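Local coordinates for putative adhesin (Komagataella phaffii, PDB 5FX8), which is a putative fungal adhesin that may take part in cell-cell interaction, here represented by its N-terminal part with two cohesin-like domains, at residues S17-Y20 / L21-F25; L112-S115 / E116-E120. One frame throughout, in Å; residues are numbered along the deposited sequence.

Contact 1 of 2, residues S17-Y20 / L21-F25; sequences STAY and LSDWF
Carboxylate oxygen OD2 of Asp23 takes a hydrogen bond from the backbone N of Tyr20 at 2.6 Å, and it also takes a salt bridge from Arg13 NE and a hydrogen bond from Ser11 OG. The N-H of Tyr20 arrives from above the carboxylate plane, 66° out of it. With CG anti to its own carbonyl carbon (chi1 -74°), the Asp23 side chain folds back over the start of a type I beta turn, Tyr20 to Asp23, whose closing bond runs from Asp23 N to Tyr20 O at 3.2 Å. The turn is thus joined twice between the same two residues, once by main chain and once by side chain. Asp23 OD1 lies 3.4 Å from Tyr20 CB, and the ring of Tyr20 stands 40° from the carboxylate. That ring also makes a cation-pi contact with Arg13, while its hydroxyl bonds to Asp148 N. Phe25 CE2 packs on Ala19 CB at 3.6 Å. Ala19 and Phe25 both rest on Val142 of strand 137-144. The turn carries the chain from strand 18-19, paired in parallel with 137-144, to strand 25-31, paired antiparallel with 101-114.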
ATOM      1  N   SER C  17      -5.339  12.428 -59.091  1.00 31.98           N
ATOM      2  CA  SER C  17      -4.550  11.304 -59.562  1.00 30.74           C
ATOM      3  C   SER C  17      -4.275  10.263 -58.488  1.00 32.74           C
ATOM      4  O   SER C  17      -3.798   9.178 -58.825  1.00 37.52           O
ATOM      5  CB  SER C  17      -3.227  11.814 -60.123  1.00 34.65           C
ATOM      6  OG  SER C  17      -2.546  12.626 -59.173  1.00 34.57           O
ATOM      7  N   THR C  18      -4.543  10.558 -57.220  1.00 34.69           N
ATOM      8  CA  THR C  18      -4.330   9.610 -56.133  1.00 31.44           C
ATOM      9  C   THR C  18      -5.571   8.740 -55.950  1.00 32.03           C
ATOM     10  O   THR C  18      -6.691   9.251 -55.882  1.00 30.44           O
ATOM     11  CB  THR C  18      -4.011  10.370 -54.849  1.00 33.69           C
ATOM     12  OG1 THR C  18      -2.774  11.059 -55.020  1.00 34.52           O
ATOM     13  CG2 THR C  18      -3.879   9.435 -53.689  1.00 35.98           C
ATOM     14  N   ALA C  19      -5.374   7.431 -55.863  1.00 27.10           N
ATOM     15  CA  ALA C  19      -6.517   6.550 -55.800  1.00 24.75           C
ATOM     16  C   ALA C  19      -6.176   5.322 -54.982  1.00 27.72           C
ATOM     17  O   ALA C  19      -5.013   4.944 -54.874  1.00 31.12           O
ATOM     18  CB  ALA C  19      -6.958   6.130 -57.195  1.00 27.27           C
ATOM     19  N   TYR C  20      -7.205   4.717 -54.394  1.00 27.02           N
ATOM     20  CA  TYR C  20      -7.141   3.384 -53.819  1.00 24.68           C
ATOM     21  C   TYR C  20      -7.415   2.342 -54.894  1.00 22.69           C
ATOM     22  O   TYR C  20      -8.033   2.620 -55.918  1.00 23.62           O
ATOM     23  CB  TYR C  20      -8.163   3.218 -52.699  1.00 24.90           C
ATOM     24  CG  TYR C  20      -7.882   4.006 -51.473  1.00 22.85           C
ATOM     25  CD1 TYR C  20      -6.593   4.399 -51.161  1.00 27.67           C
ATOM     26  CD2 TYR C  20      -8.895   4.355 -50.616  1.00 24.71           C
ATOM     27  CE1 TYR C  20      -6.331   5.119 -50.026  1.00 28.77           C
ATOM     28  CE2 TYR C  20      -8.639   5.085 -49.466  1.00 26.01           C
ATOM     29  CZ  TYR C  20      -7.359   5.459 -49.182  1.00 24.42           C
ATOM     30  OH  TYR C  20      -7.087   6.186 -48.062  1.00 26.36           O
ATOM     31  N   LEU C  21      -6.961   1.119 -54.648  1.00 21.82           N
ATOM     32  CA  LEU C  21      -7.258   0.073 -55.602  1.00 19.74           C
ATOM     33  C   LEU C  21      -8.745  -0.186 -55.687  1.00 23.24           C
ATOM     34  O   LEU C  21      -9.203  -0.772 -56.669  1.00 22.60           O
ATOM     35  CB  LEU C  21      -6.541  -1.212 -55.229  1.00 23.44           C
ATOM     36  CG  LEU C  21      -5.027  -1.266 -55.337  1.00 25.69           C
ATOM     37  CD1 LEU C  21      -4.553  -2.597 -54.805  1.00 27.42           C
ATOM     38  CD2 LEU C  21      -4.624  -1.108 -56.769  1.00 25.90           C
ATOM     39  N   SER C  22      -9.504   0.243 -54.679  1.00 22.28           N
ATOM     40  CA  SER C  22     -10.923  -0.045 -54.569  1.00 21.55           C
ATOM     41  C   SER C  22     -11.801   1.061 -55.137  1.00 21.40           C
ATOM     42  O   SER C  22     -13.027   0.937 -55.096  1.00 20.70           O
ATOM     43  CB  SER C  22     -11.290  -0.284 -53.100  1.00 20.91           C
ATOM     44  OG  SER C  22     -11.227   0.916 -52.350  1.00 20.36           O
ATOM     45  N   ASP C  23     -11.205   2.113 -55.680  1.00 20.50           N
ATOM     46  CA  ASP C  23     -11.918   3.311 -56.064  1.00 21.60           C
ATOM     47  C   ASP C  23     -12.676   3.142 -57.375  1.00 21.65           C
ATOM     48  O   ASP C  23     -12.347   2.299 -58.214  1.00 23.52           O
ATOM     49  CB  ASP C  23     -10.947   4.467 -56.186  1.00 20.52           C
ATOM     50  CG  ASP C  23     -10.497   4.970 -54.856  1.00 26.44           C
ATOM     51  OD1 ASP C  23     -11.099   4.557 -53.836  1.00 27.20           O
ATOM     52  OD2 ASP C  23      -9.569   5.797 -54.833  1.00 29.05           O
ATOM     53  N   TRP C  24     -13.720   3.954 -57.524  1.00 20.92           N
ATOM     54  CA  TRP C  24     -14.302   4.239 -58.823  1.00 19.28           C
ATOM     55  C   TRP C  24     -13.406   5.235 -59.545  1.00 21.30           C
ATOM     56  O   TRP C  24     -13.072   6.290 -58.995  1.00 18.67           O
ATOM     57  CB  TRP C  24     -15.704   4.833 -58.694  1.00 16.97           C
ATOM     58  CG  TRP C  24     -16.766   3.936 -58.192  1.00 18.92           C
ATOM     59  CD1 TRP C  24     -17.293   3.919 -56.938  1.00 19.74           C
ATOM     60  CD2 TRP C  24     -17.486   2.951 -58.939  1.00 20.66           C
ATOM     61  NE1 TRP C  24     -18.272   2.963 -56.844  1.00 18.47           N
ATOM     62  CE2 TRP C  24     -18.414   2.359 -58.064  1.00 20.11           C
ATOM     63  CE3 TRP C  24     -17.418   2.493 -60.255  1.00 19.56           C
ATOM     64  CZ2 TRP C  24     -19.263   1.342 -58.466  1.00 19.01           C
ATOM     65  CZ3 TRP C  24     -18.257   1.482 -60.650  1.00 16.34           C
ATOM     66  CH2 TRP C  24     -19.165   0.919 -59.765  1.00 18.34           C
ATOM     67  N   PHE C  25     -13.024   4.894 -60.778  1.00 21.40           N
ATOM     68  CA  PHE C  25     -12.210   5.734 -61.642  1.00 19.54           C
ATOM     69  C   PHE C  25     -13.087   6.385 -62.698  1.00 21.46           C
ATOM     70  O   PHE C  25     -13.676   5.694 -63.532  1.00 23.10           O
ATOM     71  CB  PHE C  25     -11.122   4.914 -62.313  1.00 21.17           C
ATOM     72  CG  PHE C  25     -10.103   4.393 -61.370  1.00 27.44           C
ATOM     73  CD1 PHE C  25     -10.337   3.243 -60.639  1.00 22.42           C
ATOM     74  CD2 PHE C  25      -8.895   5.056 -61.208  1.00 24.10           C
ATOM     75  CE1 PHE C  25      -9.381   2.769 -59.767  1.00 24.33           C
ATOM     76  CE2 PHE C  25      -7.941   4.573 -60.334  1.00 24.90           C
ATOM     77  CZ  PHE C  25      -8.183   3.429 -59.616  1.00 21.70           C
TER

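Contact 2 of 2, residues L112-S115 / E116-E120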
ATOM      1  N   LEU C 112     -15.452   3.385 -63.732  1.00 22.63           N
ATOM      2  CA  LEU C 112     -14.991   2.013 -63.822  1.00 20.66           C
ATOM      3  C   LEU C 112     -14.286   1.632 -62.528  1.00 21.06           C
ATOM      4  O   LEU C 112     -13.844   2.485 -61.761  1.00 20.50           O
ATOM      5  CB  LEU C 112     -14.041   1.832 -65.014  1.00 18.72           C
ATOM      6  CG  LEU C 112     -14.577   2.356 -66.338  1.00 18.19           C
ATOM      7  CD1 LEU C 112     -13.589   2.152 -67.449  1.00 20.86           C
ATOM      8  CD2 LEU C 112     -15.822   1.623 -66.665  1.00 20.49           C
ATOM      9  N   LYS C 113     -14.199   0.334 -62.290  1.00 21.82           N
ATOM     10  CA  LYS C 113     -13.413  -0.236 -61.211  1.00 18.68           C
ATOM     11  C   LYS C 113     -12.212  -0.972 -61.790  1.00 23.47           C
ATOM     12  O   LYS C 113     -12.220  -1.406 -62.943  1.00 25.81           O
ATOM     13  CB  LYS C 113     -14.245  -1.207 -60.378  1.00 18.87           C
ATOM     14  CG  LYS C 113     -15.355  -0.585 -59.574  1.00 20.84           C
ATOM     15  CD  LYS C 113     -14.835   0.408 -58.545  1.00 25.74           C
ATOM     16  CE  LYS C 113     -15.752   0.488 -57.329  1.00 26.03           C
ATOM     17  NZ  LYS C 113     -15.804  -0.819 -56.581  1.00 33.96           N
ATOM     18  N   LEU C 114     -11.177  -1.130 -60.978  1.00 23.67           N
ATOM     19  CA  LEU C 114     -10.057  -1.959 -61.386  1.00 22.82           C
ATOM     20  C   LEU C 114     -10.439  -3.426 -61.275  1.00 25.61           C
ATOM     21  O   LEU C 114     -11.138  -3.823 -60.349  1.00 30.41           O
ATOM     22  CB  LEU C 114      -8.834  -1.661 -60.529  1.00 26.33           C
ATOM     23  CG  LEU C 114      -8.108  -0.351 -60.844  1.00 24.58           C
ATOM     24  CD1 LEU C 114      -7.168  -0.017 -59.731  1.00 23.65           C
ATOM     25  CD2 LEU C 114      -7.347  -0.473 -62.143  1.00 25.39           C
ATOM     26  N   SER C 115      -9.986  -4.234 -62.226  1.00 27.72           N
ATOM     27  CA  SER C 115     -10.290  -5.661 -62.191  1.00 31.92           C
ATOM     28  C   SER C 115      -9.615  -6.364 -61.014  1.00 35.17           C
ATOM     29  O   SER C 115      -8.569  -5.946 -60.520  1.00 33.21           O
ATOM     30  CB  SER C 115      -9.846  -6.333 -63.485  1.00 32.37           C
ATOM     31  OG  SER C 115      -8.444  -6.258 -63.640  1.00 32.43           O
ATOM     32  N   GLU C 116     -10.217  -7.471 -60.581  1.00 36.83           N
ATOM     33  CA  GLU C 116      -9.580  -8.292 -59.563  1.00 39.14           C
ATOM     34  C   GLU C 116      -8.213  -8.751 -60.029  1.00 38.78           C
ATOM     35  O   GLU C 116      -7.224  -8.621 -59.303  1.00 40.31           O
ATOM     36  CB  GLU C 116     -10.449  -9.498 -59.231  1.00 46.48           C
ATOM     37  CG  GLU C 116     -11.493  -9.275 -58.162  1.00 48.89           C
ATOM     38  CD  GLU C 116     -12.026 -10.590 -57.632  1.00 60.28           C
ATOM     39  OE1 GLU C 116     -12.773 -11.276 -58.362  1.00 64.28           O
ATOM     40  OE2 GLU C 116     -11.670 -10.960 -56.497  1.00 64.81           O
ATOM     41  N   GLN C 117      -8.143  -9.272 -61.257  1.00 39.95           N
ATOM     42  CA  GLN C 117      -6.892  -9.808 -61.783  1.00 41.58           C
ATOM     43  C   GLN C 117      -5.765  -8.798 -61.639  1.00 40.45           C
ATOM     44  O   GLN C 117      -4.628  -9.160 -61.310  1.00 40.00           O
ATOM     45  CB  GLN C 117      -7.076 -10.215 -63.245  1.00 45.61           C
ATOM     46  CG  GLN C 117      -5.839 -10.813 -63.916  1.00 52.96           C
ATOM     47  CD  GLN C 117      -6.086 -12.211 -64.473  1.00 69.79           C
ATOM     48  OE1 GLN C 117      -7.039 -12.433 -65.223  1.00 71.84           O
ATOM     49  NE2 GLN C 117      -5.232 -13.161 -64.099  1.00 56.35           N
ATOM     50  N   PHE C 118      -6.071  -7.522 -61.836  1.00 37.77           N
ATOM     51  CA  PHE C 118      -5.031  -6.517 -61.724  1.00 36.11           C
ATOM     52  C   PHE C 118      -4.698  -6.221 -60.273  1.00 35.09           C
ATOM     53  O   PHE C 118      -3.523  -6.052 -59.933  1.00 38.88           O
ATOM     54  CB  PHE C 118      -5.444  -5.236 -62.443  1.00 33.19           C
ATOM     55  CG  PHE C 118      -4.557  -4.074 -62.132  1.00 33.33           C
ATOM     56  CD1 PHE C 118      -3.307  -3.968 -62.707  1.00 30.99           C
ATOM     57  CD2 PHE C 118      -4.962  -3.097 -61.240  1.00 30.92           C
ATOM     58  CE1 PHE C 118      -2.482  -2.905 -62.403  1.00 30.79           C
ATOM     59  CE2 PHE C 118      -4.140  -2.039 -60.942  1.00 30.17           C
ATOM     60  CZ  PHE C 118      -2.897  -1.944 -61.524  1.00 29.72           C
ATOM     61  N   THR C 119      -5.705  -6.160 -59.406  1.00 35.43           N
ATOM     62  CA  THR C 119      -5.465  -5.698 -58.049  1.00 35.79           C
ATOM     63  C   THR C 119      -4.833  -6.757 -57.161  1.00 37.72           C
ATOM     64  O   THR C 119      -4.190  -6.394 -56.174  1.00 36.85           O
ATOM     65  CB  THR C 119      -6.753  -5.206 -57.395  1.00 34.39           C
ATOM     66  OG1 THR C 119      -7.695  -6.278 -57.317  1.00 37.30           O
ATOM     67  CG2 THR C 119      -7.343  -4.054 -58.172  1.00 30.10           C
ATOM     68  N   GLU C 120      -5.002  -8.046 -57.477  1.00 40.04           N
ATOM     69  CA  GLU C 120      -4.322  -9.081 -56.699  1.00 42.20           C
ATOM     70  C   GLU C 120      -2.817  -8.861 -56.714  1.00 43.06           C
ATOM     71  O   GLU C 120      -2.156  -8.914 -55.672  1.00 45.05           O
ATOM     72  CB  GLU C 120      -4.647 -10.474 -57.238  1.00 45.09           C
ATOM     73  CG  GLU C 120      -6.111 -10.738 -57.479  1.00 48.25           C
ATOM     74  CD  GLU C 120      -6.837 -11.249 -56.281  1.00 56.89           C
ATOM     75  OE1 GLU C 120      -6.254 -11.276 -55.205  1.00 68.75           O
ATOM     76  OE2 GLU C 120      -8.008 -11.606 -56.407  1.00 60.57           O
TER
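Leu114 and Phe118 meet at an angle where a strand runs into a short helix through an N-cap, supplied by Ser115. Both leucine methyls reach the CD2-CE2 side of the ring: Leu114 CD2 lies 3.7 Å from Phe118 CD2, and Leu114 CD1 is 3.8 Å from Phe118 CE2. The ring is brought there because Phe118 CG stands anti to the backbone N (chi1 168°), which turns it back toward the strand. His127 meets the same ring with the planes at about 50°. The next residue, Thr119, adds its CG2 methyl, 3.7 Å from Leu114 CB, so Phe118 meets the leucine's methyls and Thr119 its CB. The polar side of the junction belongs to Ser115. Its OG accepts from Phe118 N at 3.2 Å, satisfying an N-H in the first turn, while Ser115 O receives Thr119 N at 3.1 Å and a weak bond from Phe118 N. The axes of strand 112-114 and helix 116-120 make 42° with each other, with Ser115 at the junction. Inside the helix, Glu116 O accepts both Glu120 N and the hydroxyl of Thr119, the latter from OG1 at 3.1 Å.

Overall arrangement
Contacts 1 and 2 show how two local motifs, each closed within a few residues, can be joined by sheet pairing. Their centres are 11 Å apart, and they follow one another in sequence within the first cohesin-like domain. The seam is the antiparallel pairing of strands 25-31 and 101-114: Phe25 N probably donates to Leu112 O at 2.7 Å. Beside it, Phe25 CE1 packs 3.5 Å from Leu114 CG, so the aromatic residue just after the beta turn and the leucine before the helix, both buried, pack together, and Leu21 also touches Leu114. Trp24 meets Lys113 in a cation-pi contact, and Trp24 CE2 packs 3.3 Å from Lys113 CE.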